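Local coordinates for Nrps/pks (Streptomyces albus, PDB 4OPE), which probably catalyses chain elongation by decarboxylative condensation, as a ketosynthase domain of the oxazolomycin synthase, at residues A[9-14]-A[260-265]; A[363-368]-A[431-436]. One frame throughout, in Å; residues are numbered along the deposited sequence.

Both contacts are buried and lie in the thiolase fold of the ketosynthase, with their centres about 9 Å apart. Contact 1 joins two antiparallel strands, 9-17 and 263-272, and combines backbone hydrogen bonds with apolar side-chain packing. Contact 2 lays helix 356-370 on strand 427-434, the next strand of the same sheet, and has packing alone between its segments. The two touch directly. Val264 N and Glu434 O, 2.7 Å apart, probably form a strand-to-strand hydrogen bond, and Ser436 OG probably bonds to Val261 O. Ala263 CB also packs on Leu365 CD2, so residues 260-265 meet both parts of contact 2. Partly exposed residues occur in both, at 260-262 and 434-436.

Contact 1: residues A[9-14]-A[260-265]; sequences IVIVGV and RVLAVV
Two antiparallel strands of the thiolase fold meet here, the first strand of the domain (9-17) and strand 263-272, which residues 260-262 enter as a loop. Over residues 9-14 and 263-265 the axes come within 4.7 Å, and their N-to-C directions are 145° apart. Three backbone hydrogen bonds join the segments. Val265 N donates to Ile9 O over 3.0 Å and lies in the carbonyl plane. Ile11 is gripped at both its amide and its carbonyl. Its N donates to Ala263 O at 3.0 Å in a nearly straight bond, 172° at the hydrogen. Its O accepts from Leu262 N, in the loop, at 2.8 Å, with the donor nearly along the C=O axis. Val10 and Val264 form a non-hydrogen-bonded pair between the Val265 N to Ile9 O and Ile11 N to Ala263 O bonds. Two weaker CA-H...O contacts accompany these bonds, from Val10 CA to Ala263 O and from Val12 CA to Arg260 O.

The apolar side chains pack on the two faces of the sheet. Ile9, Ile11, Ala263 and Val265 share one face, where helices 178-192 and 356-370 lie against some of them. There Ile11 CG1, anti to its carbonyl carbon, meets Val265 CG2 at 4.0 Å. Val10 and Val264 take the other face, next to helix 251-256. Val10 CB also touches Val261 CG1. The other edge of strand 9-17 bonds to strand 242-250. Leu262 points toward segment 9-14. The Leu262 and Ile11 side chains cross at about a right angle, with Leu262 CB against Ile11 CG2. Leu262 CD2 reaches 3.6 Å from both Gly13 CA and Val14 CG1.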
loop_
_atom_site.group_PDB
_atom_site.type_symbol
_atom_site.label_atom_id
_atom_site.label_comp_id
_atom_site.label_asym_id
_atom_site.label_seq_id
_atom_site.Cartn_x
_atom_site.Cartn_y
_atom_site.Cartn_z
ATOM N N ILE A 9 11.250 -0.380 18.792
ATOM C CA ILE A 9 10.857 -1.505 18.031
ATOM C C ILE A 9 12.094 -2.293 17.717
ATOM O O ILE A 9 13.127 -1.695 17.443
ATOM C CB ILE A 9 10.280 -1.075 16.714
ATOM C CG1 ILE A 9 9.104 -0.136 16.944
ATOM C CG2 ILE A 9 9.848 -2.294 15.919
ATOM C CD1 ILE A 9 8.043 -0.720 17.821
ATOM N N VAL A 10 11.977 -3.628 17.724
ATOM C CA VAL A 10 13.060 -4.523 17.337
ATOM C C VAL A 10 12.593 -5.576 16.356
ATOM O O VAL A 10 11.404 -5.841 16.231
ATOM C CB VAL A 10 13.644 -5.261 18.537
ATOM C CG1 VAL A 10 14.215 -4.263 19.550
ATOM C CG2 VAL A 10 12.601 -6.168 19.193
ATOM N N ILE A 11 13.552 -6.139 15.643
ATOM C CA ILE A 11 13.313 -7.185 14.710
ATOM C C ILE A 11 13.706 -8.487 15.401
ATOM O O ILE A 11 14.839 -8.668 15.843
ATOM C CB ILE A 11 14.211 -7.044 13.462
ATOM C CG1 ILE A 11 13.796 -5.846 12.617
ATOM C CG2 ILE A 11 14.196 -8.322 12.593
ATOM C CD1 ILE A 11 14.760 -5.589 11.476
ATOM N N VAL A 12 12.796 -9.435 15.414
ATOM C CA VAL A 12 13.072 -10.676 16.087
ATOM C C VAL A 12 13.058 -11.878 15.181
ATOM O O VAL A 12 13.119 -12.964 15.654
ATOM C CB VAL A 12 12.062 -10.924 17.206
ATOM C CG1 VAL A 12 12.027 -9.745 18.150
ATOM C CG2 VAL A 12 10.672 -11.221 16.638
ATOM N N GLY A 13 12.940 -11.705 13.884
ATOM C CA GLY A 13 13.124 -12.856 12.970
ATOM C C GLY A 13 13.157 -12.362 11.549
ATOM O O GLY A 13 12.666 -11.307 11.264
ATOM N N VAL A 14 13.718 -13.141 10.663
ATOM C CA VAL A 14 13.780 -12.759 9.249
ATOM C C VAL A 14 13.776 -14.004 8.407
ATOM O O VAL A 14 14.287 -15.041 8.825
ATOM C CB VAL A 14 15.053 -11.892 8.948
ATOM C CG1 VAL A 14 16.349 -12.567 9.459
ATOM C CG2 VAL A 14 15.164 -11.500 7.468
ATOM N N ARG A 260 15.192 -13.995 20.433
ATOM C CA ARG A 260 16.476 -13.572 19.936
ATOM C C ARG A 260 16.241 -12.259 19.153
ATOM O O ARG A 260 15.435 -12.216 18.231
ATOM C CB ARG A 260 17.091 -14.677 19.072
ATOM C CG ARG A 260 18.455 -14.357 18.519
ATOM C CD ARG A 260 19.076 -15.578 17.864
ATOM N NE ARG A 260 18.176 -16.190 16.876
ATOM C CZ ARG A 260 18.508 -17.201 16.080
ATOM N NH1 ARG A 260 19.736 -17.713 16.116
ATOM N NH2 ARG A 260 17.618 -17.679 15.220
ATOM N N VAL A 261 16.903 -11.182 19.565
ATOM C CA VAL A 261 16.755 -9.877 18.917
ATOM C C VAL A 261 17.825 -9.701 17.824
ATOM O O VAL A 261 19.014 -9.795 18.074
ATOM C CB VAL A 261 16.839 -8.774 19.972
ATOM C CG1 VAL A 261 16.840 -7.416 19.333
ATOM C CG2 VAL A 261 15.642 -8.850 20.879
ATOM N N LEU A 262 17.401 -9.434 16.605
ATOM C CA LEU A 262 18.334 -9.328 15.484
ATOM C C LEU A 262 18.884 -7.939 15.278
ATOM O O LEU A 262 19.960 -7.769 14.685
ATOM C CB LEU A 262 17.632 -9.758 14.200
ATOM C CG LEU A 262 17.698 -11.253 13.854
ATOM C CD1 LEU A 262 17.687 -12.102 15.087
ATOM C CD2 LEU A 262 16.562 -11.691 12.981
ATOM N N ALA A 263 18.126 -6.939 15.719
ATOM C CA ALA A 263 18.492 -5.550 15.510
ATOM C C ALA A 263 17.435 -4.663 16.142
ATOM O O ALA A 263 16.254 -5.010 16.225
ATOM C CB ALA A 263 18.599 -5.237 14.021
ATOM N N VAL A 264 17.876 -3.504 16.579
ATOM C CA VAL A 264 16.984 -2.489 17.063
ATOM C C VAL A 264 16.780 -1.533 15.926
ATOM O O VAL A 264 17.765 -1.040 15.330
ATOM C CB VAL A 264 17.643 -1.698 18.209
ATOM C CG1 VAL A 264 16.757 -0.554 18.656
ATOM C CG2 VAL A 264 17.970 -2.631 19.352
ATOM N N VAL A 265 15.514 -1.240 15.647
ATOM C CA VAL A 265 15.166 -0.274 14.645
ATOM C C VAL A 265 15.212 1.126 15.230
ATOM O O VAL A 265 14.240 1.589 15.801
ATOM C CB VAL A 265 13.782 -0.571 14.118
ATOM C CG1 VAL A 265 13.356 0.485 13.073
ATOM C CG2 VAL A 265 13.807 -1.972 13.500
#

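Contact 2: residues A[363-368]-A[431-436]; sequences KVLLQF and VILEES
Helix 356-370 packs here on strand 427-434, in the helix-on-sheet layering of the thiolase fold. The axes of helix residues 363-368 and strand residues 431-434 approach to 10.1 Å and are only 19° from parallel. Phe368, Leu433 and Glu435 carry most of the contact. Phe368 points from the helix toward the strand, with CG anti to its carbonyl carbon. Its ring lies between two partners. Val364 CG1, one helical turn back, sits over one face, near the rim. On the opposite face Glu435 N stands 3.5 Å above the ring plane, also toward the rim. Glu435 CB lies over this same face in a CH-pi contact, 4.0 Å from the Phe368 ring centroid and 12° off the ring normal.

Leu433 comes to the ring from the strand. Its CB is 3.8 Å from Phe368 CE2, and its carbonyl O is near the ring plane, at the edge by CZ. Its CD1 reaches on to the helix and meets Leu365 CD2 at 4.1 Å, the two side chains crossing at about a right angle. Val364 CG1 is slightly farther from the same methyl.

The ring of Trp402 also meets the Phe368 ring. An alanine at Phe368 would remove the ring that Leu433 CB and Glu435 CB pack on, and would probably loosen the join between helix and strand end.

Glu435 CG is anti to its backbone N, and the chain beyond is extended. Its carboxylate is turned 12° from the ring plane, and OE2 forms a salt bridge with Arg415 NH1.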
loop_
_atom_site.group_PDB
_atom_site.type_symbol
_atom_site.label_atom_id
_atom_site.label_comp_id
_atom_site.label_asym_id
_atom_site.label_seq_id
_atom_site.Cartn_x
_atom_site.Cartn_y
_atom_site.Cartn_z
ATOM N N LYS A 363 20.630 -8.443 4.273
ATOM C CA LYS A 363 22.086 -8.413 4.204
ATOM C C LYS A 363 22.685 -7.752 5.418
ATOM O O LYS A 363 23.654 -8.210 5.923
ATOM C CB LYS A 363 22.528 -7.680 2.975
ATOM C CG LYS A 363 24.019 -7.684 2.791
ATOM C CD LYS A 363 24.404 -6.350 2.187
ATOM C CE LYS A 363 25.677 -6.454 1.396
ATOM N NZ LYS A 363 26.112 -5.085 0.984
ATOM N N VAL A 364 22.114 -6.672 5.896
ATOM C CA VAL A 364 22.638 -6.022 7.094
ATOM C C VAL A 364 22.462 -6.889 8.360
ATOM O O VAL A 364 23.385 -7.050 9.175
ATOM C CB VAL A 364 21.945 -4.682 7.290
ATOM C CG1 VAL A 364 22.278 -4.074 8.650
ATOM C CG2 VAL A 364 22.373 -3.764 6.171
ATOM N N LEU A 365 21.268 -7.447 8.532
ATOM C CA LEU A 365 21.056 -8.306 9.675
ATOM C C LEU A 365 22.095 -9.408 9.729
ATOM O O LEU A 365 22.584 -9.719 10.780
ATOM C CB LEU A 365 19.653 -8.906 9.647
ATOM C CG LEU A 365 18.545 -7.856 9.723
ATOM C CD1 LEU A 365 17.163 -8.494 9.677
ATOM C CD2 LEU A 365 18.687 -6.970 10.953
ATOM N N LEU A 366 22.408 -10.019 8.607
ATOM C CA LEU A 366 23.412 -11.073 8.578
ATOM C C LEU A 366 24.761 -10.505 8.899
ATOM O O LEU A 366 25.545 -11.129 9.568
ATOM C CB LEU A 366 23.460 -11.776 7.211
ATOM C CG LEU A 366 22.176 -12.565 6.974
ATOM C CD1 LEU A 366 21.906 -12.944 5.516
ATOM C CD2 LEU A 366 22.196 -13.782 7.908
ATOM N N GLN A 367 25.038 -9.309 8.433
ATOM C CA GLN A 367 26.313 -8.693 8.786
ATOM C C GLN A 367 26.410 -8.549 10.332
ATOM O O GLN A 367 27.417 -8.944 10.935
ATOM C CB GLN A 367 26.533 -7.386 8.010
ATOM C CG GLN A 367 26.873 -7.666 6.560
ATOM C CD GLN A 367 27.319 -6.444 5.750
ATOM O OE1 GLN A 367 27.985 -6.566 4.731
ATOM N NE2 GLN A 367 26.962 -5.274 6.204
ATOM N N PHE A 368 25.357 -8.027 10.959
ATOM C CA PHE A 368 25.339 -7.895 12.395
ATOM C C PHE A 368 25.641 -9.251 13.017
ATOM O O PHE A 368 26.548 -9.360 13.870
ATOM C CB PHE A 368 23.999 -7.400 12.900
ATOM C CG PHE A 368 23.754 -5.914 12.719
ATOM C CD1 PHE A 368 24.772 -5.011 12.509
ATOM C CD2 PHE A 368 22.457 -5.421 12.818
ATOM C CE1 PHE A 368 24.497 -3.648 12.385
ATOM C CE2 PHE A 368 22.175 -4.064 12.704
ATOM C CZ PHE A 368 23.206 -3.171 12.486
ATOM N N VAL A 431 16.238 3.579 6.571
ATOM C CA VAL A 431 16.192 2.995 7.913
ATOM C C VAL A 431 17.560 2.811 8.587
ATOM O O VAL A 431 18.532 2.408 7.975
ATOM C CB VAL A 431 15.352 1.691 7.960
ATOM C CG1 VAL A 431 15.712 0.756 6.853
ATOM C CG2 VAL A 431 15.535 0.953 9.269
ATOM N N ILE A 432 17.609 3.171 9.878
ATOM C CA ILE A 432 18.777 3.017 10.727
ATOM C C ILE A 432 18.569 1.849 11.690
ATOM O O ILE A 432 17.574 1.820 12.438
ATOM C CB ILE A 432 18.993 4.258 11.601
ATOM C CG1 ILE A 432 18.826 5.564 10.809
ATOM C CG2 ILE A 432 20.375 4.250 12.179
ATOM C CD1 ILE A 432 19.974 5.951 9.910
ATOM N N LEU A 433 19.502 0.896 11.673
ATOM C CA LEU A 433 19.476 -0.245 12.583
ATOM C C LEU A 433 20.668 -0.301 13.539
ATOM O O LEU A 433 21.747 0.244 13.278
ATOM C CB LEU A 433 19.436 -1.536 11.792
ATOM C CG LEU A 433 18.262 -1.658 10.836
ATOM C CD1 LEU A 433 18.303 -3.000 10.148
ATOM C CD2 LEU A 433 16.924 -1.534 11.534
ATOM N N GLU A 434 20.472 -0.958 14.671
ATOM C CA GLU A 434 21.541 -1.134 15.630
ATOM C C GLU A 434 21.548 -2.578 16.031
ATOM O O GLU A 434 20.506 -3.170 16.300
ATOM C CB GLU A 434 21.317 -0.229 16.838
ATOM C CG GLU A 434 22.453 -0.182 17.842
ATOM C CD GLU A 434 22.161 0.735 19.034
ATOM O OE1 GLU A 434 23.090 1.426 19.502
ATOM O OE2 GLU A 434 21.009 0.786 19.511
ATOM N N GLU A 435 22.747 -3.139 16.044
ATOM C CA GLU A 435 23.024 -4.475 16.544
ATOM C C GLU A 435 22.539 -4.600 17.971
ATOM O O GLU A 435 22.540 -3.607 18.686
ATOM C CB GLU A 435 24.527 -4.671 16.517
ATOM C CG GLU A 435 25.032 -5.978 17.066
ATOM C CD GLU A 435 26.548 -6.017 17.166
ATOM O OE1 GLU A 435 27.176 -4.928 17.220
ATOM O OE2 GLU A 435 27.111 -7.156 17.224
ATOM N N SER A 436 22.125 -5.806 18.385
ATOM C CA SER A 436 21.663 -6.067 19.742
ATOM C C SER A 436 22.660 -6.906 20.532
ATOM O O SER A 436 23.097 -7.970 20.053
ATOM C CB SER A 436 20.380 -6.860 19.687
ATOM O OG SER A 436 20.672 -8.226 19.398
#